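Local coordinates for protein CDP-4-keto-6-deoxy-D-glucose-3-dehydrase (PDB 3BB8) that probably uses pyridoxal 5'-phosphate to remove the C3 hydroxyl of CDP-4-keto-6-deoxy-D-glucose on the way to the dideoxysugars of bacterial lipopolysaccharide, at residues A[243-248]-A[284-290]; A[90-95]-A[126-130]; A[77-83]-A[228-234]. The protein carries 1 engineered substitution. All blocks are in the same frame, centred on the assembly; numbering follows the deposited sequence.

Overall arrangement
All three contacts lie in the region that carries the cofactor site, their centres 13 to 16 Å apart. Contact 1 serves the pyridoxal 5'-phosphate held by the second subunit: Trp247 crosses the dimer interface to its phosphate. Contacts 2 and 3 stand by the chain's own cofactor: the Asn90 side chain lies about 4 Å, and Gly228 about 6 Å, from that cofactor. Helix 86-96 links them, following strand 79-83 of contact 3 directly and touching contact 1 where Phe244 CE1 lies 3.5 Å from Thr95 CG2. Contacts 1 and 3 are tied by probable hydrogen bonds, Arg245 NH1 to Thr82 O (2.8 Å) and Thr83 OG1 to Leu289 O (2.9 Å).

Contact 1 of 3, residues A[243-248]-A[284-290]; sequences SFRDWG and HLGYNLK. With PLP (pyridoxal-5'-phosphate), chain E.
This is the part of the cofactor site that one subunit lends to the other: Trp247 and Lys290 meet beside the phosphate of a pyridoxal 5'-phosphate whose remaining hydrogen bonds include Ser87, Asp194 and Ser215 of the second subunit. The indole NE1 of Trp247 donates to PLP O2P at 3.0 Å, with a weak second bond to O3P, and O2P lies at the ring edge. Over one face of the same indole sits the Lys290 ammonium, NZ 3.7 Å from the centroid of the six-membered ring, a cation-pi contact. Bends at chi3 (-115°) and chi4 turn the end of the lysine chain back and place NZ over the indole, with CD and CE beside Asp246 OD1. Asp246 is in a salt bridge with Arg245, NE to OD1 2.9 Å, the oxygen lying in the guanidinium plane. Alongside, four backbone hydrogen bonds join the segments, among them Tyr287 N to Phe244 O (2.9 Å) and Trp247 N to Tyr287 O (2.6 Å). At the far end the Phe244 and His284 rings form an offset stack, centroids 4.6 Å apart and planes at 29°, with Leu285 O at the phenyl edge. The contact closes the C-terminal end of helix 235-245; Phe244 and Arg245 lean on Leu92 of helix 86-96, and Arg245 NH1 bonds to Thr82 O of strand 79-83.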
loop_
_atom_site.group_PDB
_atom_site.type_symbol
_atom_site.label_atom_id
_atom_site.label_comp_id
_atom_site.label_asym_id
_atom_site.label_seq_id
_atom_site.Cartn_x
_atom_site.Cartn_y
_atom_site.Cartn_z
ATOM N N SER A 243 6.222 -4.945 11.785
ATOM C CA SER A 243 5.420 -4.132 12.690
ATOM C C SER A 243 4.924 -2.879 11.962
ATOM O O SER A 243 3.743 -2.527 12.039
ATOM C CB SER A 243 6.254 -3.733 13.906
ATOM O OG SER A 243 5.531 -2.861 14.757
ATOM N N PHE A 244 5.829 -2.208 11.260
ATOM C CA PHE A 244 5.472 -1.007 10.512
ATOM C C PHE A 244 4.455 -1.340 9.412
ATOM O O PHE A 244 3.526 -0.573 9.148
ATOM C CB PHE A 244 6.716 -0.393 9.895
ATOM C CG PHE A 244 7.463 0.524 10.818
ATOM C CD1 PHE A 244 6.905 1.734 11.219
ATOM C CD2 PHE A 244 8.748 0.199 11.255
ATOM C CE1 PHE A 244 7.614 2.618 12.041
ATOM C CE2 PHE A 244 9.467 1.077 12.077
ATOM C CZ PHE A 244 8.897 2.288 12.469
ATOM N N ARG A 245 4.625 -2.498 8.786
ATOM C CA ARG A 245 3.713 -2.903 7.737
ATOM C C ARG A 245 2.354 -3.248 8.325
ATOM O O ARG A 245 1.320 -2.949 7.739
ATOM C CB ARG A 245 4.253 -4.121 6.970
ATOM C CG ARG A 245 3.363 -4.505 5.789
ATOM C CD ARG A 245 3.671 -5.899 5.242
ATOM N NE ARG A 245 3.366 -6.960 6.196
ATOM C CZ ARG A 245 3.753 -8.230 6.055
ATOM N NH1 ARG A 245 4.463 -8.612 4.992
ATOM N NH2 ARG A 245 3.442 -9.120 6.987
ATOM N N ASP A 246 2.363 -3.871 9.496
ATOM C CA ASP A 246 1.128 -4.282 10.134
ATOM C C ASP A 246 0.561 -3.370 11.235
ATOM O O ASP A 246 0.426 -3.779 12.386
ATOM C CB ASP A 246 1.292 -5.714 10.662
ATOM C CG ASP A 246 1.769 -6.694 9.587
ATOM O OD1 ASP A 246 1.602 -6.417 8.376
ATOM O OD2 ASP A 246 2.305 -7.761 9.952
ATOM N N TRP A 247 0.210 -2.142 10.859
ATOM C CA TRP A 247 -0.389 -1.146 11.749
ATOM C C TRP A 247 0.513 -0.679 12.875
ATOM O O TRP A 247 0.072 0.016 13.797
ATOM C CB TRP A 247 -1.707 -1.676 12.337
ATOM C CG TRP A 247 -2.750 -2.105 11.320
ATOM C CD1 TRP A 247 -3.540 -1.288 10.550
ATOM C CD2 TRP A 247 -3.104 -3.455 10.963
ATOM N NE1 TRP A 247 -4.362 -2.050 9.740
ATOM C CE2 TRP A 247 -4.114 -3.378 9.973
ATOM C CE3 TRP A 247 -2.668 -4.717 11.386
ATOM C CZ2 TRP A 247 -4.693 -4.521 9.397
ATOM C CZ3 TRP A 247 -3.251 -5.867 10.811
ATOM C CH2 TRP A 247 -4.253 -5.753 9.826
ATOM N N GLY A 248 1.787 -1.036 12.789
ATOM C CA GLY A 248 2.721 -0.656 13.831
ATOM C C GLY A 248 2.486 -1.445 15.108
ATOM O O GLY A 248 2.929 -1.039 16.184
ATOM N N HIS A 284 5.015 0.861 17.112
ATOM C CA HIS A 284 5.581 1.739 16.082
ATOM C C HIS A 284 4.537 2.593 15.369
ATOM O O HIS A 284 3.345 2.270 15.366
ATOM C CB HIS A 284 6.328 0.921 15.023
ATOM C CG HIS A 284 7.517 0.172 15.549
ATOM N ND1 HIS A 284 8.680 0.799 15.940
ATOM C CD2 HIS A 284 7.739 -1.157 15.697
ATOM C CE1 HIS A 284 9.568 -0.110 16.299
ATOM N NE2 HIS A 284 9.023 -1.303 16.163
ATOM N N LEU A 285 5.006 3.693 14.781
ATOM C CA LEU A 285 4.172 4.609 14.005
ATOM C C LEU A 285 4.013 3.863 12.676
ATOM O O LEU A 285 4.780 4.071 11.725
ATOM C CB LEU A 285 4.928 5.924 13.799
ATOM C CG LEU A 285 4.211 7.095 13.133
ATOM C CD1 LEU A 285 2.997 7.488 13.958
ATOM C CD2 LEU A 285 5.183 8.270 13.008
ATOM N N GLY A 286 3.018 2.986 12.617
ATOM C CA GLY A 286 2.834 2.172 11.434
ATOM C C GLY A 286 1.854 2.580 10.356
ATOM O O GLY A 286 1.214 3.634 10.405
ATOM N N TYR A 287 1.773 1.694 9.368
ATOM C CA TYR A 287 0.917 1.817 8.192
ATOM C C TYR A 287 0.195 0.490 8.084
ATOM O O TYR A 287 0.184 -0.301 9.015
ATOM C CB TYR A 287 1.759 1.940 6.913
ATOM C CG TYR A 287 2.714 3.099 6.865
ATOM C CD1 TYR A 287 4.008 2.986 7.369
ATOM C CD2 TYR A 287 2.315 4.322 6.327
ATOM C CE1 TYR A 287 4.884 4.074 7.340
ATOM C CE2 TYR A 287 3.168 5.401 6.295
ATOM C CZ TYR A 287 4.450 5.277 6.803
ATOM O OH TYR A 287 5.275 6.369 6.779
ATOM N N ASN A 288 -0.427 0.276 6.935
ATOM C CA ASN A 288 -1.059 -0.994 6.608
ATOM C C ASN A 288 -0.713 -1.146 5.141
ATOM O O ASN A 288 -1.505 -0.823 4.246
ATOM C CB ASN A 288 -2.568 -0.989 6.766
ATOM C CG ASN A 288 -3.183 -2.337 6.397
ATOM O OD1 ASN A 288 -4.401 -2.514 6.450
ATOM N ND2 ASN A 288 -2.338 -3.294 6.014
ATOM N N LEU A 289 0.496 -1.625 4.908
ATOM C CA LEU A 289 0.944 -1.994 3.579
ATOM C C LEU A 289 1.092 -3.478 3.250
ATOM O O LEU A 289 2.186 -3.942 2.918
ATOM C CB LEU A 289 2.286 -1.272 3.440
ATOM C CG LEU A 289 2.214 0.248 3.663
ATOM C CD1 LEU A 289 3.609 0.809 3.919
ATOM C CD2 LEU A 289 1.576 0.915 2.457
ATOM N N LYS A 290 -0.006 -4.222 3.349
ATOM C CA LYS A 290 0.015 -5.653 3.021
ATOM C C LYS A 290 -0.744 -5.914 1.720
ATOM O O LYS A 290 -1.510 -5.063 1.252
ATOM C CB LYS A 290 -0.616 -6.499 4.135
ATOM C CG LYS A 290 0.030 -6.336 5.497
ATOM C CD LYS A 290 -0.500 -7.353 6.507
ATOM C CE LYS A 290 -1.276 -6.689 7.646
ATOM N NZ LYS A 290 -2.535 -6.009 7.204
HETATM N N1 PLP E . -9.463 3.519 10.859
HETATM C C2 PLP E . -10.368 2.735 11.547
HETATM C C2A PLP E . -11.259 3.421 12.587
HETATM C C3 PLP E . -10.443 1.336 11.266
HETATM O O3 PLP E . -11.307 0.523 11.914
HETATM C C4 PLP E . -9.566 0.746 10.253
HETATM C C4A PLP E . -9.709 -0.772 9.963
HETATM C C5 PLP E . -8.645 1.606 9.587
HETATM C C6 PLP E . -8.626 3.013 9.925
HETATM C C5A PLP E . -7.654 1.222 8.527
HETATM O O4P PLP E . -8.036 0.186 7.737
HETATM P P PLP E . -7.101 -1.029 7.287
HETATM O O1P PLP E . -7.729 -1.611 6.059
HETATM O O2P PLP E . -7.132 -2.071 8.555
HETATM O O3P PLP E . -5.659 -0.526 7.033
#

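Contact 2 of 3, residues A[90-95]-A[126-130]; sequences NLLALT and PTIQN
Leu94 lays its side chain over Pro126 and Thr127, its CB 3.9 Å from Pro126 CB. With CG swung anti to the backbone N (chi1 -166°), the isobutyl group runs out across the neighbouring helix: CD1 comes to 4.0 Å from Thr127 CA, and CG approaches the hydroxyl OG1 of Thr127 at the same distance. The two side chains meet at a slant. One turn back, Leu91 meets the same proline. Here the pyrrolidine ring presses on the helix backbone itself, Pro126 CG standing 3.7 Å from Leu91 CA, while the methyl CD1 of Leu91 reaches Pro126 CB at 4.1 Å. The puckered proline ring lies against the helix surface, touching Leu91 and Leu94, residues three apart. The helices are 86-96 and 121-129 of the large domain in this aspartate aminotransferase fold, and the first begins at Gly86 and Ser87, which bind the cofactor; Asn90, a turn further on, lines the same pocket. Pro126 has no N-H to give to the turn before it, and helix 121-129 is kinked there. Leu91 CD1 also meets Gln129 OE1 at 3.9 Å, the two side chains crossing at about a right angle. Further along the helices, the Asn130 and Leu94 side chains pass each other pointing in opposite directions, Asn130 CB 4.1 Å from Leu94 CD1. The Thr95 hydroxyl turns back on its own helix: OG1 donates to Leu91 O at 2.6 Å, and Thr95 N bonds to the same oxygen from the opposite face of the carbonyl. Tyr287 of the second subunit packs on both Leu91 and Gln129.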
loop_
_atom_site.group_PDB
_atom_site.type_symbol
_atom_site.label_atom_id
_atom_site.label_comp_id
_atom_site.label_asym_id
_atom_site.label_seq_id
_atom_site.Cartn_x
_atom_site.Cartn_y
_atom_site.Cartn_z
ATOM N N ASN A 90 10.460 0.293 -0.309
ATOM C CA ASN A 90 11.462 1.314 0.009
ATOM C C ASN A 90 11.025 2.097 1.248
ATOM O O ASN A 90 11.842 2.382 2.128
ATOM C CB ASN A 90 11.664 2.284 -1.162
ATOM C CG ASN A 90 12.525 1.696 -2.280
ATOM O OD1 ASN A 90 12.560 2.214 -3.394
ATOM N ND2 ASN A 90 13.224 0.621 -1.980
ATOM N N LEU A 91 9.742 2.445 1.319
ATOM C CA LEU A 91 9.214 3.196 2.465
ATOM C C LEU A 91 9.422 2.454 3.786
ATOM O O LEU A 91 9.881 3.042 4.764
ATOM C CB LEU A 91 7.719 3.474 2.287
ATOM C CG LEU A 91 7.057 4.234 3.445
ATOM C CD1 LEU A 91 7.744 5.576 3.646
ATOM C CD2 LEU A 91 5.577 4.431 3.152
ATOM N N LEU A 92 9.095 1.160 3.798
ATOM C CA LEU A 92 9.239 0.320 4.994
ATOM C C LEU A 92 10.711 0.104 5.401
ATOM O O LEU A 92 11.042 0.103 6.586
ATOM C CB LEU A 92 8.554 -1.039 4.760
ATOM C CG LEU A 92 7.015 -1.034 4.732
ATOM C CD1 LEU A 92 6.491 -2.397 4.309
ATOM C CD2 LEU A 92 6.487 -0.679 6.125
ATOM N N ALA A 93 11.583 -0.072 4.411
ATOM C CA ALA A 93 13.010 -0.283 4.650
ATOM C C ALA A 93 13.642 0.896 5.390
ATOM O O ALA A 93 14.315 0.712 6.403
ATOM C CB ALA A 93 13.730 -0.516 3.321
ATOM N N LEU A 94 13.407 2.108 4.895
ATOM C CA LEU A 94 13.963 3.317 5.505
ATOM C C LEU A 94 13.286 3.664 6.831
ATOM O O LEU A 94 13.949 4.077 7.779
ATOM C CB LEU A 94 13.829 4.496 4.534
ATOM C CG LEU A 94 14.568 5.825 4.726
ATOM C CD1 LEU A 94 13.989 6.619 5.901
ATOM C CD2 LEU A 94 16.046 5.547 4.918
ATOM N N THR A 95 11.971 3.493 6.894
ATOM C CA THR A 95 11.213 3.812 8.098
ATOM C C THR A 95 11.608 2.933 9.270
ATOM O O THR A 95 11.767 3.414 10.385
ATOM C CB THR A 95 9.699 3.660 7.857
ATOM O OG1 THR A 95 9.302 4.550 6.810
ATOM C CG2 THR A 95 8.911 3.981 9.146
ATOM N N PRO A 126 11.136 8.221 0.719
ATOM C CA PRO A 126 11.040 7.751 2.107
ATOM C C PRO A 126 11.934 8.563 3.046
ATOM O O PRO A 126 11.542 8.876 4.163
ATOM C CB PRO A 126 11.462 6.282 2.006
ATOM C CG PRO A 126 10.974 5.892 0.624
ATOM C CD PRO A 126 11.407 7.103 -0.199
ATOM N N THR A 127 13.133 8.904 2.580
ATOM C CA THR A 127 14.071 9.697 3.370
ATOM C C THR A 127 13.431 11.019 3.755
ATOM O O THR A 127 13.446 11.411 4.918
ATOM C CB THR A 127 15.364 9.991 2.576
ATOM O OG1 THR A 127 16.162 8.803 2.504
ATOM C CG2 THR A 127 16.164 11.101 3.233
ATOM N N ILE A 128 12.870 11.700 2.766
ATOM C CA ILE A 128 12.211 12.985 2.976
ATOM C C ILE A 128 10.931 12.846 3.816
ATOM O O ILE A 128 10.619 13.699 4.656
ATOM C CB ILE A 128 11.821 13.625 1.618
ATOM C CG1 ILE A 128 13.069 13.814 0.752
ATOM C CG2 ILE A 128 11.106 14.941 1.846
ATOM C CD1 ILE A 128 12.786 14.208 -0.672
ATOM N N GLN A 129 10.185 11.772 3.568
ATOM C CA GLN A 129 8.930 11.541 4.271
ATOM C C GLN A 129 9.131 11.187 5.743
ATOM O O GLN A 129 8.186 11.188 6.520
ATOM C CB GLN A 129 8.128 10.472 3.531
ATOM C CG GLN A 129 7.775 10.907 2.105
ATOM C CD GLN A 129 7.260 9.770 1.237
ATOM O OE1 GLN A 129 7.842 8.679 1.207
ATOM N NE2 GLN A 129 6.164 10.024 0.515
ATOM N N ASN A 130 10.371 10.899 6.125
ATOM C CA ASN A 130 10.672 10.602 7.517
ATOM C C ASN A 130 11.395 11.783 8.145
ATOM O O ASN A 130 11.907 11.697 9.253
ATOM C CB ASN A 130 11.520 9.339 7.640
ATOM C CG ASN A 130 10.678 8.084 7.660
ATOM O OD1 ASN A 130 10.488 7.426 6.632
ATOM N ND2 ASN A 130 10.136 7.760 8.834
#

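Contact 3 of 3, residues A[77-83]-A[228-234]; sequences VPYVLTT and GAVFTQS
Leu81 and Val230 exchange the two shortest backbone bonds here: Leu81 N to Val230 O at 2.6 Å, nearly straight at 175°, and Val230 N to Leu81 O at 2.7 Å. Two more reciprocal pairs flank them. Thr232 N gives to Tyr79 O at 2.9 Å and Tyr79 N returns a longer bond to Thr232 O, while Thr83 and Gly228 trade bonds in which each donor stands well above the acceptor's carbonyl plane. Six bonds thus join antiparallel strands 79-83 and 228-232. Between the bonded pairs, Phe231 CA and Ala229 CA direct C-H groups at Tyr79 O and Leu81 O. On the face carrying Val80 and Phe231 the packing is aliphatic: Val80 CG2 lies 3.7 Å from Phe231 CB, and Val77 CG2 touches that CB at 4.0 Å. Phe231 CG stands between the backbone N and carbonyl carbon (chi1 49°), and the ring leads away from strand 79-83 and packs on Leu75 of helix 62-75. Over the opposite face, Tyr79 CB meets Thr232 CG2 at 3.9 Å, and the tyrosine ring turns its edge to Gln233 O. Thr232 OG1 accepts from Ser234 N at 3.1 Å, an ST turn, and is also hydrogen-bonded to Asp210 O. Strand 228-232 runs antiparallel to strand 211-215 too, as the lone reversed strand does in the large sheet of fold type I enzymes. With backbone bonds carrying the pairing, the threonine hydroxyls can tie the sheet to its surroundings, Thr82 to Asn64 and Thr83 to Leu289.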
loop_
_atom_site.group_PDB
_atom_site.type_symbol
_atom_site.label_atom_id
_atom_site.label_comp_id
_atom_site.label_asym_id
_atom_site.label_seq_id
_atom_site.Cartn_x
_atom_site.Cartn_y
_atom_site.Cartn_z
ATOM N N VAL A 77 18.357 -15.357 1.227
ATOM C CA VAL A 77 18.148 -14.677 2.505
ATOM C C VAL A 77 17.044 -15.358 3.295
ATOM O O VAL A 77 16.154 -15.985 2.722
ATOM C CB VAL A 77 17.775 -13.189 2.324
ATOM C CG1 VAL A 77 18.909 -12.463 1.638
ATOM C CG2 VAL A 77 16.468 -13.059 1.536
ATOM N N PRO A 78 17.089 -15.244 4.628
ATOM C CA PRO A 78 16.091 -15.855 5.510
ATOM C C PRO A 78 14.764 -15.107 5.647
ATOM O O PRO A 78 13.706 -15.730 5.718
ATOM C CB PRO A 78 16.832 -15.947 6.838
ATOM C CG PRO A 78 17.649 -14.687 6.836
ATOM C CD PRO A 78 18.182 -14.634 5.410
ATOM N N TYR A 79 14.816 -13.779 5.669
ATOM C CA TYR A 79 13.608 -12.983 5.841
ATOM C C TYR A 79 13.141 -12.180 4.634
ATOM O O TYR A 79 13.862 -11.334 4.100
ATOM C CB TYR A 79 13.801 -12.059 7.032
ATOM C CG TYR A 79 14.314 -12.799 8.238
ATOM C CD1 TYR A 79 13.563 -13.826 8.815
ATOM C CD2 TYR A 79 15.565 -12.507 8.782
ATOM C CE1 TYR A 79 14.045 -14.550 9.905
ATOM C CE2 TYR A 79 16.059 -13.224 9.876
ATOM C CZ TYR A 79 15.293 -14.245 10.431
ATOM O OH TYR A 79 15.772 -14.966 11.504
ATOM N N VAL A 80 11.910 -12.455 4.218
ATOM C CA VAL A 80 11.294 -11.782 3.088
ATOM C C VAL A 80 9.869 -11.398 3.471
ATOM O O VAL A 80 9.078 -12.244 3.867
ATOM C CB VAL A 80 11.251 -12.701 1.844
ATOM C CG1 VAL A 80 10.382 -12.074 0.752
ATOM C CG2 VAL A 80 12.672 -12.947 1.328
ATOM N N LEU A 81 9.553 -10.113 3.352
ATOM C CA LEU A 81 8.223 -9.611 3.677
ATOM C C LEU A 81 7.588 -8.980 2.441
ATOM O O LEU A 81 8.198 -8.114 1.808
ATOM C CB LEU A 81 8.319 -8.551 4.775
ATOM C CG LEU A 81 8.731 -8.979 6.180
ATOM C CD1 LEU A 81 8.949 -7.740 7.041
ATOM C CD2 LEU A 81 7.645 -9.873 6.776
ATOM N N THR A 82 6.373 -9.398 2.096
ATOM C CA THR A 82 5.720 -8.802 0.952
ATOM C C THR A 82 5.028 -7.510 1.353
ATOM O O THR A 82 4.671 -7.314 2.520
ATOM C CB THR A 82 4.682 -9.743 0.312
ATOM O OG1 THR A 82 3.715 -10.146 1.294
ATOM C CG2 THR A 82 5.376 -10.966 -0.284
ATOM N N THR A 83 4.851 -6.622 0.380
ATOM C CA THR A 83 4.191 -5.345 0.619
ATOM C C THR A 83 3.476 -4.889 -0.662
ATOM O O THR A 83 3.562 -5.567 -1.682
ATOM C CB THR A 83 5.205 -4.298 1.128
ATOM O OG1 THR A 83 4.521 -3.079 1.424
ATOM C CG2 THR A 83 6.295 -4.061 0.110
ATOM N N GLY A 228 5.398 -5.800 -3.967
ATOM C CA GLY A 228 6.834 -5.693 -3.803
ATOM C C GLY A 228 7.237 -6.467 -2.562
ATOM O O GLY A 228 6.393 -7.136 -1.964
ATOM N N ALA A 229 8.508 -6.368 -2.159
ATOM C CA ALA A 229 8.963 -7.065 -0.977
ATOM C C ALA A 229 10.203 -6.457 -0.342
ATOM O O ALA A 229 11.058 -5.880 -1.026
ATOM C CB ALA A 229 9.229 -8.543 -1.307
ATOM N N VAL A 230 10.271 -6.572 0.983
ATOM C CA VAL A 230 11.416 -6.116 1.748
ATOM C C VAL A 230 12.050 -7.425 2.227
ATOM O O VAL A 230 11.340 -8.348 2.635
ATOM C CB VAL A 230 10.998 -5.262 2.972
ATOM C CG1 VAL A 230 12.224 -4.876 3.788
ATOM C CG2 VAL A 230 10.295 -4.002 2.508
ATOM N N PHE A 231 13.372 -7.523 2.130
ATOM C CA PHE A 231 14.074 -8.714 2.563
ATOM C C PHE A 231 15.338 -8.330 3.301
ATOM O O PHE A 231 15.923 -7.276 3.044
ATOM C CB PHE A 231 14.362 -9.650 1.379
ATOM C CG PHE A 231 14.988 -8.979 0.184
ATOM C CD1 PHE A 231 16.363 -8.784 0.117
ATOM C CD2 PHE A 231 14.203 -8.607 -0.907
ATOM C CE1 PHE A 231 16.959 -8.232 -1.029
ATOM C CE2 PHE A 231 14.780 -8.054 -2.058
ATOM C CZ PHE A 231 16.163 -7.868 -2.120
ATOM N N THR A 232 15.742 -9.176 4.244
ATOM C CA THR A 232 16.907 -8.887 5.065
ATOM C C THR A 232 17.468 -10.175 5.642
ATOM O O THR A 232 16.888 -11.245 5.480
ATOM C CB THR A 232 16.523 -7.934 6.235
ATOM O OG1 THR A 232 17.690 -7.588 6.993
ATOM C CG2 THR A 232 15.522 -8.600 7.162
ATOM N N GLN A 233 18.607 -10.071 6.312
ATOM C CA GLN A 233 19.219 -11.240 6.913
ATOM C C GLN A 233 19.115 -11.105 8.420
ATOM O O GLN A 233 19.409 -12.040 9.167
ATOM C CB GLN A 233 20.676 -11.335 6.472
ATOM C CG GLN A 233 20.827 -11.156 4.967
ATOM C CD GLN A 233 22.143 -11.669 4.445
ATOM O OE1 GLN A 233 22.387 -12.880 4.434
ATOM N NE2 GLN A 233 23.008 -10.753 4.013
ATOM N N SER A 234 18.670 -9.930 8.854
ATOM C CA SER A 234 18.516 -9.627 10.264
ATOM C C SER A 234 17.110 -9.879 10.799
ATOM O O SER A 234 16.131 -9.338 10.287
ATOM C CB SER A 234 18.883 -8.173 10.513
ATOM O OG SER A 234 18.370 -7.741 11.757
#